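Local coordinates for transcriptional regulator, MarR family (Silicibacter pomeroyi DSS-3, PDB 3CDH), which probably binds DNA and regulates transcription as a two-subunit winged helix-turn-helix protein, at residues E26-Q31 against T123-A128; Q39-P44 against E112-S117; R47-L52 against D79-R84; D54-M59 against D106-A111. All coordinates share one frame; numbering follows the deposited sequence.

Overall arrangement
Three of the four contacts lie along helix 105-130, the long helix that runs from the probable DNA-binding lobe of this winged helix-turn-helix fold to the dimerisation end. From its start onward it carries interaction 4, interaction 2 and interaction 1. Interaction 3 instead joins helix 43-54 to helix 71-84. Along the chain, interaction 1 encloses interaction 2, which encloses interactions 3 and 4, and these last two cross. The centres of interactions 3 and 4 are about 8 Å apart. The centres of interactions 1 and 4 are about 24 Å apart. Interactions 2, 3 and 4 touch one another, so these three form one connected group within the lobe, while interaction 1 lies where helix 17-38 also meets the second subunit.

Interaction 1: residues E26-Q31 against T123-A128; sequences EEASAQ and TRLLSA
Ala28 meets Leu125 where helix 17-38 passes helix 105-130, two of the long helices that, as in other MarR proteins, build the dimerisation region beside the winged helix-turn-helix lobe. The contact is slight and lies near the surface, burying 113 Å². Ala28 offers just a methyl group: its CB stands 4.3 Å from Leu125 CD2, and the CA atoms of Ala28 and Leu125 are the nearest across the segments, 8.4 Å apart. A small residue suits this place because Ala28 also packs against Leu21 of the second subunit; the leucine spans the distance between the helices. One residue on, Ser29 turns from helix 105-130 and packs on Leu18 of the second subunit, so this turn also serves the dimer interface. Gln31, a turn after Ala28, is a long polar residue fit for the exposed margin. Its CG lies anti to the backbone N (chi1 -152°) and the chain beyond runs extended toward Arg124, whose own side chain bends at chi2 and chi3. The amide and guanidinium planes are nearly coplanar, but the amide may be turned over, so the nature of this polar approach is undecided; Gln31 NE2 is placed 3.3 Å from Arg124 NH2, at the guanidinium edge.

Interaction 2: residues Q39-P44 against E112-S117; sequences QGLRVP and ESLVAS
Leu41 and Leu114 reach toward each other tip to tip, joining the linker that leads into helix 43-54 to the long helix 105-130 of the winged helix-turn-helix fold. Their CD1 methyls meet at 3.6 Å, Leu41 CD1 against Leu114 CD1, while the other branch of Leu114, CD2, faces Gln39. Both leucines hold CG beside the backbone N and anti to the carbonyl carbon (chi1 -84° in Leu41 and -69° in Leu114), which sends the two branched ends toward each other. Branched apolar chains suit the spot: Leu114 is buried and also packs on Trp46 and Leu49 of helix 43-54, and Leu41 rests against Ile36 and Arg84, so the pair links several helices.

Gln39 is placed differently. It slides past Leu114 in the opposite direction, with OE1 of Gln39 lying 4.0 Å from Leu114 CD2, so its amide borders the apolar pair at the exposed margin. The backbone turns sharply just after it: Gly40 has a positive phi of 70° and ends helix 17-38 in a Schellman motif, a conformation that glycine adopts with ease. Leu41 can then point at helix 105-130 before Arg42 takes the N-cap position of helix 43-54.

A water gives the polar margin a tentative bridge, since Gln39 was modelled in two conformers. In one of them, the water donates a weak hydrogen bond to Gln39 OE1 at 2.9 Å; it is also hydrogen-bonded to Ser113 OG, itself weakly bonded to Leu110 O, with 2.7 Å between the water and Ser113 OG.

Interaction 3: residues R47-L52 against D79-R84; sequences RVLACL and DQMDAR
Met81, present as selenomethionine, runs straight out toward Val48 and Leu49 with CG anti to the carbonyl carbon (chi1 -65°) and chi2 extended at 175°; a bend at chi3 of 78° then swings the terminal methyl CE over to Leu49. Val48 answers with its CG1 anti to the backbone N, which turns that methyl to the incoming chain.

The two residues of helix 43-54 are met in different ways. Val48 and Met81 approach tip to tip: Val48 CG1 is 3.7 Å from Met81 CE, and the SE atom of Met81 is 3.8 Å from the same Val48 CG1, so the short beta-branched side chain touches both of the last two atoms. Leu49 and Met81 cross obliquely, and Leu49 CD2 lies 3.6 Å from Met81 CE. The methyl is thus shared between neighbouring residues of one helix, and a long unbranched chain is well fitted to span backbones whose nearest CA atoms, those of Val48 and Met81, stand 9.3 Å apart.

In the winged helix-turn-helix fold, helix 71-84, following helix 60-67, is probably the recognition helix. Val48 also packs on Leu63 of that preceding helix, while Leu49 extends the apolar cluster to Leu103, Leu110 and Leu114. Outside the contact, polar bonds tie helix 71-84 to the start of helix 43-54: a salt bridge from Arg84 to Glu45 and a hydrogen bond between Gln80 and the N-cap residue Arg42. Within it, the three touching side chains are buried and no hydrogen bond joins the segments, so the hold here is apolar packing, with Met81 alone supplying one side.

Interaction 4: residues D54-M59 against D106-A111; sequences DNDAMM and DGRALA. With SO4 (sulfate ion), chain I.
Arg108 reaches from the first turn of helix 105-130 to the backbone of Asn55, in the loop that joins helix 43-54 to the first strand of the winged helix-turn-helix fold. The firmer hold lies just before that loop, where Arg108 NH1 donates to Val53 O near the end of helix 43-54. The bond to the loop itself is weak: Asn55 O sits at the edge of the guanidinium, in its plane, and Arg108 NH2 donates to Asn55 O over 3.4 Å with an angle of 143° at the hydrogen. Arginine suits the place because one flat group can serve two backbone oxygens; the side chain leaves with CG anti to the backbone N and bends at chi3 (-84°). Behind the contact, buried Ala111 packs on Leu49 and Val53 of helix 43-54.

The outer side is looser. Farther along, in strand 58-59, a sulfate ion, probably from the crystallisation liquor, lies at the backbone of Met59, the N-cap of helix 60-67; its modelled closeness there is doubtful. Asp56 is exposed and may add a weak charge attraction, though no N-H points at it: Asp56 OD1 stays 4.2 Å from Arg108 NH2, well out of the guanidinium plane.

Interaction 1: residues E26-Q31 against T123-A128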
loop_
_atom_site.group_PDB
_atom_site.type_symbol
_atom_site.label_atom_id
_atom_site.label_comp_id
_atom_site.label_asym_id
_atom_site.label_seq_id
_atom_site.Cartn_x
_atom_site.Cartn_y
_atom_site.Cartn_z
ATOM N N GLU B 26 -3.497 -4.313 0.542
ATOM C CA GLU B 26 -4.662 -4.028 1.319
ATOM C C GLU B 26 -5.387 -5.309 1.762
ATOM O O GLU B 26 -5.635 -5.517 2.960
ATOM C CB GLU B 26 -5.584 -3.222 0.460
ATOM C CG GLU B 26 -6.987 -3.095 0.984
ATOM C CD GLU B 26 -7.296 -1.662 1.289
ATOM O OE1 GLU B 26 -6.426 -1.016 1.936
ATOM O OE2 GLU B 26 -8.384 -1.181 0.851
ATOM N N GLU B 27 -5.739 -6.164 0.806
ATOM C CA GLU B 27 -6.516 -7.356 1.141
ATOM C C GLU B 27 -5.729 -8.344 1.969
ATOM O O GLU B 27 -6.288 -9.031 2.815
ATOM C CB GLU B 27 -7.073 -8.022 -0.099
ATOM C CG GLU B 27 -8.213 -7.225 -0.634
ATOM C CD GLU B 27 -8.863 -7.824 -1.854
ATOM O OE1 GLU B 27 -8.871 -9.069 -2.018
ATOM O OE2 GLU B 27 -9.400 -7.027 -2.656
ATOM N N ALA B 28 -4.425 -8.420 1.742
ATOM C CA ALA B 28 -3.628 -9.370 2.492
ATOM C C ALA B 28 -3.509 -8.921 3.946
ATOM O O ALA B 28 -3.560 -9.769 4.849
ATOM C CB ALA B 28 -2.260 -9.563 1.856
ATOM N N SER B 29 -3.358 -7.606 4.147
ATOM C CA SER B 29 -3.182 -6.984 5.463
ATOM C C SER B 29 -4.474 -6.893 6.270
ATOM O O SER B 29 -4.453 -6.797 7.502
ATOM C CB SER B 29 -2.640 -5.568 5.299
ATOM O OG SER B 29 -1.235 -5.570 5.201
ATOM N N ALA B 30 -5.599 -6.895 5.567
ATOM C CA ALA B 30 -6.894 -6.601 6.194
ATOM C C ALA B 30 -7.131 -7.397 7.484
ATOM O O ALA B 30 -7.444 -6.810 8.534
ATOM C CB ALA B 30 -8.061 -6.766 5.199
ATOM N N GLN B 31 -6.933 -8.708 7.424
ATOM C CA GLN B 31 -7.265 -9.521 8.583
ATOM C C GLN B 31 -6.366 -9.203 9.772
ATOM O O GLN B 31 -6.832 -9.022 10.888
ATOM C CB GLN B 31 -7.241 -11.004 8.247
ATOM C CG GLN B 31 -8.174 -11.879 9.097
ATOM C CD GLN B 31 -7.827 -13.385 8.954
ATOM O OE1 GLN B 31 -8.346 -14.075 8.047
ATOM N NE2 GLN B 31 -6.904 -13.884 9.822
ATOM N N THR B 123 1.596 -17.536 7.994
ATOM C CA THR B 123 1.736 -18.944 7.654
ATOM C C THR B 123 0.412 -19.473 7.151
ATOM O O THR B 123 0.384 -20.262 6.202
ATOM C CB THR B 123 2.257 -19.809 8.825
ATOM O OG1 THR B 123 3.329 -19.125 9.477
ATOM C CG2 THR B 123 2.772 -21.150 8.305
ATOM N N ARG B 124 -0.677 -19.033 7.768
ATOM C CA ARG B 124 -1.996 -19.411 7.307
ATOM C C ARG B 124 -2.071 -19.090 5.812
ATOM O O ARG B 124 -2.381 -19.954 4.976
ATOM C CB ARG B 124 -3.067 -18.627 8.064
ATOM C CG ARG B 124 -4.393 -19.368 8.301
ATOM C CD ARG B 124 -4.681 -19.681 9.817
ATOM N NE ARG B 124 -4.402 -18.574 10.761
ATOM C CZ ARG B 124 -4.959 -17.345 10.753
ATOM N NH1 ARG B 124 -4.604 -16.450 11.680
ATOM N NH2 ARG B 124 -5.852 -16.989 9.817
ATOM N N LEU B 125 -1.746 -17.854 5.472
ATOM C CA LEU B 125 -1.868 -17.408 4.097
ATOM C C LEU B 125 -0.903 -18.126 3.120
ATOM O O LEU B 125 -1.297 -18.547 2.027
ATOM C CB LEU B 125 -1.720 -15.891 4.048
ATOM C CG LEU B 125 -1.717 -15.186 2.705
ATOM C CD1 LEU B 125 -2.941 -15.536 1.882
ATOM C CD2 LEU B 125 -1.666 -13.712 2.957
ATOM N N LEU B 126 0.357 -18.275 3.519
ATOM C CA LEU B 126 1.330 -18.936 2.660
ATOM C C LEU B 126 0.910 -20.351 2.347
ATOM O O LEU B 126 1.137 -20.829 1.235
ATOM C CB LEU B 126 2.720 -18.935 3.279
ATOM C CG LEU B 126 3.433 -17.593 3.261
ATOM C CD1 LEU B 126 4.701 -17.674 4.074
ATOM C CD2 LEU B 126 3.724 -17.143 1.836
ATOM N N SER B 127 0.316 -21.020 3.336
ATOM C CA SER B 127 -0.238 -22.354 3.143
ATOM C C SER B 127 -1.251 -22.300 2.006
ATOM O O SER B 127 -1.115 -22.999 1.004
ATOM C CB SER B 127 -0.900 -22.866 4.425
ATOM O OG SER B 127 -1.540 -24.115 4.205
ATOM N N ALA B 128 -2.243 -21.430 2.153
ATOM C CA ALA B 128 -3.306 -21.295 1.177
ATOM C C ALA B 128 -2.749 -21.053 -0.224
ATOM O O ALA B 128 -3.355 -21.462 -1.213
ATOM C CB ALA B 128 -4.262 -20.178 1.583
#

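Interaction 2: residues Q39-P44 against E112-S117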
loop_
_atom_site.group_PDB
_atom_site.type_symbol
_atom_site.label_atom_id
_atom_site.label_comp_id
_atom_site.label_asym_id
_atom_site.label_seq_id
_atom_site.Cartn_x
_atom_site.Cartn_y
_atom_site.Cartn_z
ATOM N N GLN B 39 -6.954 -4.906 19.379
ATOM C CA GLN B 39 -5.957 -4.737 20.435
ATOM C C GLN B 39 -5.827 -3.280 20.886
ATOM O O GLN B 39 -4.978 -2.973 21.717
ATOM C CB GLN B 39 -4.578 -5.193 19.929
ATOM C CG GLN B 39 -4.324 -6.686 19.869
ATOM C CD GLN B 39 -3.701 -7.210 21.163
ATOM O OE1 GLN B 39 -2.610 -6.770 21.575
ATOM N NE2 GLN B 39 -4.403 -8.153 21.825
ATOM N N GLY B 40 -6.648 -2.387 20.335
ATOM C CA GLY B 40 -6.549 -0.945 20.595
ATOM C C GLY B 40 -5.344 -0.203 20.003
ATOM O O GLY B 40 -4.999 0.905 20.460
ATOM N N LEU B 41 -4.711 -0.814 19.000
ATOM C CA LEU B 41 -3.503 -0.295 18.388
ATOM C C LEU B 41 -3.720 0.239 16.971
ATOM O O LEU B 41 -4.569 -0.277 16.227
ATOM C CB LEU B 41 -2.451 -1.397 18.314
ATOM C CG LEU B 41 -1.624 -1.585 19.567
ATOM C CD1 LEU B 41 -0.659 -2.716 19.336
ATOM C CD2 LEU B 41 -0.878 -0.309 19.858
ATOM N N ARG B 42 -2.928 1.242 16.590
ATOM C CA ARG B 42 -2.961 1.757 15.223
ATOM C C ARG B 42 -1.904 1.060 14.362
ATOM O O ARG B 42 -0.858 0.599 14.870
ATOM C CB ARG B 42 -2.739 3.260 15.221
ATOM C CG ARG B 42 -3.929 4.064 15.578
ATOM C CD ARG B 42 -3.536 5.495 15.903
ATOM N NE ARG B 42 -2.387 5.515 16.825
ATOM C CZ ARG B 42 -1.674 6.605 17.150
ATOM N NH1 ARG B 42 -0.647 6.495 18.007
ATOM N NH2 ARG B 42 -1.984 7.800 16.624
ATOM N N VAL B 43 -2.161 0.988 13.057
ATOM C CA VAL B 43 -1.220 0.308 12.155
ATOM C C VAL B 43 0.212 0.846 12.264
ATOM O O VAL B 43 1.160 0.079 12.378
ATOM C CB VAL B 43 -1.709 0.298 10.691
ATOM C CG1 VAL B 43 -0.582 -0.121 9.749
ATOM C CG2 VAL B 43 -2.881 -0.630 10.553
ATOM N N PRO B 44 0.380 2.162 12.268
ATOM C CA PRO B 44 1.764 2.614 12.410
ATOM C C PRO B 44 2.398 2.154 13.721
ATOM O O PRO B 44 3.603 1.866 13.742
ATOM C CB PRO B 44 1.650 4.137 12.395
ATOM C CG PRO B 44 0.329 4.425 11.868
ATOM C CD PRO B 44 -0.565 3.281 12.138
ATOM N N GLU B 112 6.462 -8.799 21.040
ATOM C CA GLU B 112 6.678 -10.214 20.863
ATOM C C GLU B 112 5.391 -10.953 20.617
ATOM O O GLU B 112 5.321 -11.780 19.714
ATOM C CB GLU B 112 7.461 -10.806 21.999
ATOM C CG GLU B 112 8.907 -11.006 21.622
ATOM C CD GLU B 112 9.856 -10.843 22.809
ATOM O OE1 GLU B 112 9.517 -11.242 23.964
ATOM O OE2 GLU B 112 10.963 -10.305 22.576
ATOM N N SER B 113 4.347 -10.630 21.363
ATOM C CA SER B 113 3.137 -11.376 21.158
ATOM C C SER B 113 2.458 -10.998 19.842
ATOM O O SER B 113 1.893 -11.861 19.164
ATOM C CB SER B 113 2.219 -11.309 22.368
ATOM O OG SER B 113 1.372 -10.208 22.275
ATOM N N LEU B 114 2.572 -9.740 19.432
ATOM C CA LEU B 114 2.086 -9.354 18.112
ATOM C C LEU B 114 2.847 -10.006 16.970
ATOM O O LEU B 114 2.245 -10.477 16.009
ATOM C CB LEU B 114 2.139 -7.854 17.945
ATOM C CG LEU B 114 1.123 -7.166 18.827
ATOM C CD1 LEU B 114 1.268 -5.675 18.663
ATOM C CD2 LEU B 114 -0.269 -7.635 18.466
ATOM N N VAL B 115 4.171 -10.019 17.041
ATOM C CA VAL B 115 4.930 -10.640 15.964
ATOM C C VAL B 115 4.572 -12.135 15.854
ATOM O O VAL B 115 4.403 -12.674 14.750
ATOM C CB VAL B 115 6.444 -10.374 16.098
ATOM C CG1 VAL B 115 7.243 -11.233 15.142
ATOM C CG2 VAL B 115 6.729 -8.890 15.831
ATOM N N ALA B 116 4.395 -12.786 16.999
ATOM C CA ALA B 116 3.882 -14.151 16.997
ATOM C C ALA B 116 2.592 -14.276 16.160
ATOM O O ALA B 116 2.558 -15.053 15.199
ATOM C CB ALA B 116 3.690 -14.672 18.426
ATOM N N SER B 117 1.558 -13.495 16.493
ATOM C CA SER B 117 0.324 -13.482 15.693
ATOM C C SER B 117 0.571 -13.201 14.232
ATOM O O SER B 117 0.047 -13.908 13.366
ATOM C CB SER B 117 -0.639 -12.432 16.185
ATOM O OG SER B 117 -1.302 -12.905 17.324
HETATM O O HOH W 1 -1.010 -9.170 21.491
#

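Interaction 3: residues R47-L52 against D79-R84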
loop_
_atom_site.group_PDB
_atom_site.type_symbol
_atom_site.label_atom_id
_atom_site.label_comp_id
_atom_site.label_asym_id
_atom_site.label_seq_id
_atom_site.Cartn_x
_atom_site.Cartn_y
_atom_site.Cartn_z
ATOM N N ARG B 47 3.715 -1.281 13.350
ATOM C CA ARG B 47 4.878 -1.343 12.491
ATOM C C ARG B 47 6.115 -0.952 13.271
ATOM O O ARG B 47 7.166 -1.598 13.135
ATOM C CB ARG B 47 4.707 -0.471 11.265
ATOM C CG ARG B 47 3.661 -1.020 10.346
ATOM C CD ARG B 47 3.436 -0.145 9.154
ATOM N NE ARG B 47 2.561 -0.799 8.182
ATOM C CZ ARG B 47 2.142 -0.226 7.049
ATOM N NH1 ARG B 47 2.519 1.027 6.738
ATOM N NH2 ARG B 47 1.343 -0.904 6.229
ATOM N N VAL B 48 6.001 0.083 14.105
ATOM C CA VAL B 48 7.132 0.455 14.936
ATOM C C VAL B 48 7.539 -0.739 15.795
ATOM O O VAL B 48 8.738 -1.073 15.862
ATOM C CB VAL B 48 6.850 1.644 15.818
ATOM C CG1 VAL B 48 7.824 1.657 17.013
ATOM C CG2 VAL B 48 6.963 2.901 15.005
ATOM N N LEU B 49 6.551 -1.390 16.422
ATOM C CA LEU B 49 6.825 -2.590 17.210
ATOM C C LEU B 49 7.433 -3.698 16.371
ATOM O O LEU B 49 8.418 -4.335 16.781
ATOM C CB LEU B 49 5.575 -3.096 17.913
ATOM C CG LEU B 49 4.972 -2.159 18.956
ATOM C CD1 LEU B 49 3.673 -2.762 19.387
ATOM C CD2 LEU B 49 5.884 -1.944 20.161
ATOM N N ALA B 50 6.869 -3.928 15.191
ATOM C CA ALA B 50 7.437 -4.934 14.306
ATOM C C ALA B 50 8.917 -4.621 13.978
ATOM O O ALA B 50 9.777 -5.525 14.016
ATOM C CB ALA B 50 6.596 -5.087 13.072
ATOM N N CYS B 51 9.233 -3.353 13.711
ATOM C CA CYS B 51 10.633 -2.998 13.411
ATOM C C CYS B 51 11.570 -3.126 14.573
ATOM O O CYS B 51 12.755 -3.310 14.364
ATOM C CB CYS B 51 10.775 -1.567 12.934
ATOM S SG CYS B 51 9.935 -1.270 11.455
ATOM N N LEU B 52 11.065 -2.968 15.793
ATOM C CA LEU B 52 11.967 -2.922 16.940
ATOM C C LEU B 52 12.131 -4.254 17.645
ATOM O O LEU B 52 12.971 -4.372 18.517
ATOM C CB LEU B 52 11.576 -1.823 17.928
ATOM C CG LEU B 52 11.697 -0.379 17.456
ATOM C CD1 LEU B 52 11.200 0.495 18.544
ATOM C CD2 LEU B 52 13.113 -0.004 17.128
ATOM N N ASP B 79 6.496 9.564 19.599
ATOM C CA ASP B 79 6.296 10.287 20.859
ATOM C C ASP B 79 5.140 9.745 21.680
ATOM O O ASP B 79 5.204 9.707 22.922
ATOM C CB ASP B 79 6.011 11.751 20.629
ATOM C CG ASP B 79 7.201 12.500 20.099
ATOM O OD1 ASP B 79 8.361 12.049 20.259
ATOM O OD2 ASP B 79 6.948 13.561 19.495
ATOM N N GLN B 80 4.073 9.354 20.998
ATOM C CA GLN B 80 2.884 8.875 21.705
ATOM C C GLN B 80 3.180 7.552 22.388
ATOM O O GLN B 80 2.769 7.342 23.525
ATOM C CB GLN B 80 1.704 8.725 20.757
ATOM C CG GLN B 80 1.207 10.022 20.258
ATOM C CD GLN B 80 0.115 9.845 19.229
ATOM O OE1 GLN B 80 0.199 8.976 18.341
ATOM N NE2 GLN B 80 -0.943 10.655 19.353
HETATM N N MSE B 81 3.897 6.680 21.685
HETATM C CA MSE B 81 4.306 5.421 22.234
HETATM C C MSE B 81 5.264 5.612 23.406
HETATM O O MSE B 81 5.227 4.884 24.395
HETATM C CB MSE B 81 4.933 4.575 21.140
HETATM C CG MSE B 81 3.953 4.204 20.081
HETATM SE SE MSE B 81 4.803 3.234 18.602
HETATM C CE MSE B 81 4.977 1.482 19.392
ATOM N N ASP B 82 6.143 6.592 23.287
ATOM C CA ASP B 82 7.025 6.989 24.364
ATOM C C ASP B 82 6.171 7.359 25.566
ATOM O O ASP B 82 6.374 6.793 26.622
ATOM C CB ASP B 82 7.884 8.161 23.903
ATOM C CG ASP B 82 9.081 8.434 24.816
ATOM O OD1 ASP B 82 8.962 8.270 26.042
ATOM O OD2 ASP B 82 10.155 8.857 24.288
ATOM N N ALA B 83 5.199 8.257 25.419
ATOM C CA ALA B 83 4.388 8.698 26.566
ATOM C C ALA B 83 3.645 7.552 27.256
ATOM O O ALA B 83 3.271 7.621 28.449
ATOM C CB ALA B 83 3.390 9.719 26.131
ATOM N N ARG B 84 3.409 6.506 26.483
ATOM C CA ARG B 84 2.594 5.417 26.939
ATOM C C ARG B 84 3.504 4.408 27.610
ATOM O O ARG B 84 3.012 3.504 28.282
ATOM C CB ARG B 84 1.889 4.775 25.753
ATOM C CG ARG B 84 0.823 3.792 26.108
ATOM C CD ARG B 84 -0.298 4.000 25.156
ATOM N NE ARG B 84 -0.104 3.245 23.942
ATOM C CZ ARG B 84 -0.030 3.753 22.724
ATOM N NH1 ARG B 84 -0.131 5.064 22.477
ATOM N NH2 ARG B 84 0.164 2.903 21.731
#

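Interaction 4: residues D54-M59 against D106-A111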
loop_
_atom_site.group_PDB
_atom_site.type_symbol
_atom_site.label_atom_id
_atom_site.label_comp_id
_atom_site.label_asym_id
_atom_site.label_seq_id
_atom_site.Cartn_x
_atom_site.Cartn_y
_atom_site.Cartn_z
ATOM N N ASP B 54 13.395 -7.258 16.611
ATOM C CA ASP B 54 14.763 -7.810 16.490
ATOM C C ASP B 54 15.815 -6.817 16.884
ATOM O O ASP B 54 16.700 -7.154 17.646
ATOM C CB ASP B 54 15.158 -8.250 15.089
ATOM C CG ASP B 54 14.048 -8.866 14.342
ATOM O OD1 ASP B 54 13.931 -10.122 14.339
ATOM O OD2 ASP B 54 13.298 -8.070 13.752
ATOM N N ASN B 55 15.749 -5.611 16.344
ATOM C CA ASN B 55 16.775 -4.620 16.543
ATOM C C ASN B 55 16.788 -4.059 17.966
ATOM O O ASN B 55 15.779 -4.037 18.647
ATOM C CB ASN B 55 16.583 -3.518 15.516
ATOM C CG ASN B 55 16.272 -4.071 14.110
ATOM O OD1 ASN B 55 15.184 -4.614 13.849
ATOM N ND2 ASN B 55 17.235 -3.932 13.198
ATOM N N ASP B 56 17.946 -3.628 18.437
ATOM C CA ASP B 56 18.026 -3.064 19.778
ATOM C C ASP B 56 17.630 -1.610 19.813
ATOM O O ASP B 56 17.108 -1.147 20.812
ATOM C CB ASP B 56 19.440 -3.183 20.336
ATOM C CG ASP B 56 19.695 -4.523 20.993
ATOM O OD1 ASP B 56 18.755 -5.061 21.644
ATOM O OD2 ASP B 56 20.842 -5.025 20.866
ATOM N N ALA B 57 17.910 -0.889 18.736
ATOM C CA ALA B 57 17.741 0.547 18.700
ATOM C C ALA B 57 17.712 0.988 17.249
ATOM O O ALA B 57 18.440 0.453 16.435
ATOM C CB ALA B 57 18.866 1.225 19.440
HETATM N N MSE B 58 16.846 1.935 16.915
HETATM C CA MSE B 58 16.758 2.450 15.566
HETATM C C MSE B 58 16.602 3.941 15.561
HETATM O O MSE B 58 16.047 4.519 16.498
HETATM C CB MSE B 58 15.571 1.870 14.859
HETATM C CG MSE B 58 15.889 0.763 13.967
HETATM SE SE MSE B 58 14.486 0.553 12.609
HETATM C CE MSE B 58 14.811 -1.371 12.340
HETATM N N MSE B 59 17.079 4.551 14.485
HETATM C CA MSE B 59 16.944 5.969 14.263
HETATM C C MSE B 59 15.543 6.174 13.799
HETATM O O MSE B 59 15.001 5.336 13.085
HETATM C CB MSE B 59 17.889 6.413 13.167
HETATM C CG MSE B 59 19.344 6.162 13.448
HETATM SE SE MSE B 59 20.393 6.872 11.962
HETATM C CE MSE B 59 20.784 5.299 10.868
ATOM N N ASP B 106 7.901 -3.525 28.545
ATOM C CA ASP B 106 6.503 -3.666 28.165
ATOM C C ASP B 106 6.397 -3.655 26.649
ATOM O O ASP B 106 5.727 -4.516 26.065
ATOM C CB ASP B 106 5.643 -2.563 28.804
ATOM C CG ASP B 106 5.663 -2.618 30.339
ATOM O OD1 ASP B 106 5.523 -3.720 30.928
ATOM O OD2 ASP B 106 5.818 -1.548 30.954
ATOM N N GLY B 107 7.114 -2.725 26.025
ATOM C CA GLY B 107 7.130 -2.616 24.581
ATOM C C GLY B 107 7.534 -3.932 23.971
ATOM O O GLY B 107 6.898 -4.414 23.027
ATOM N N ARG B 108 8.574 -4.533 24.541
ATOM C CA ARG B 108 9.144 -5.745 23.990
ATOM C C ARG B 108 8.194 -6.924 24.174
ATOM O O ARG B 108 8.087 -7.794 23.301
ATOM C CB ARG B 108 10.519 -5.993 24.608
ATOM C CG ARG B 108 11.361 -7.083 23.964
ATOM C CD ARG B 108 12.852 -6.963 24.374
ATOM N NE ARG B 108 13.644 -6.004 23.571
ATOM C CZ ARG B 108 13.800 -6.052 22.233
ATOM N NH1 ARG B 108 13.188 -6.994 21.502
ATOM N NH2 ARG B 108 14.551 -5.139 21.600
ATOM N N ALA B 109 7.467 -6.942 25.278
ATOM C CA ALA B 109 6.519 -8.037 25.510
ATOM C C ALA B 109 5.406 -7.989 24.464
ATOM O O ALA B 109 5.010 -9.021 23.902
ATOM C CB ALA B 109 5.934 -7.974 26.914
ATOM N N LEU B 110 4.918 -6.772 24.211
ATOM C CA LEU B 110 3.785 -6.570 23.355
ATOM C C LEU B 110 4.190 -6.895 21.924
ATOM O O LEU B 110 3.506 -7.667 21.239
ATOM C CB LEU B 110 3.310 -5.143 23.475
ATOM C CG LEU B 110 2.155 -4.728 22.563
ATOM C CD1 LEU B 110 0.974 -5.712 22.643
ATOM C CD2 LEU B 110 1.703 -3.284 22.853
ATOM N N ALA B 111 5.319 -6.336 21.494
ATOM C CA ALA B 111 5.866 -6.628 20.182
ATOM C C ALA B 111 6.011 -8.112 19.997
ATOM O O ALA B 111 5.696 -8.647 18.930
ATOM C CB ALA B 111 7.201 -5.955 19.997
HETATM S S SO4 I . 19.552 2.442 12.677
HETATM O O1 SO4 I . 20.691 3.001 13.427
HETATM O O2 SO4 I . 19.294 1.035 12.976
HETATM O O3 SO4 I . 18.355 3.202 13.000
HETATM O O4 SO4 I . 19.775 2.528 11.235
#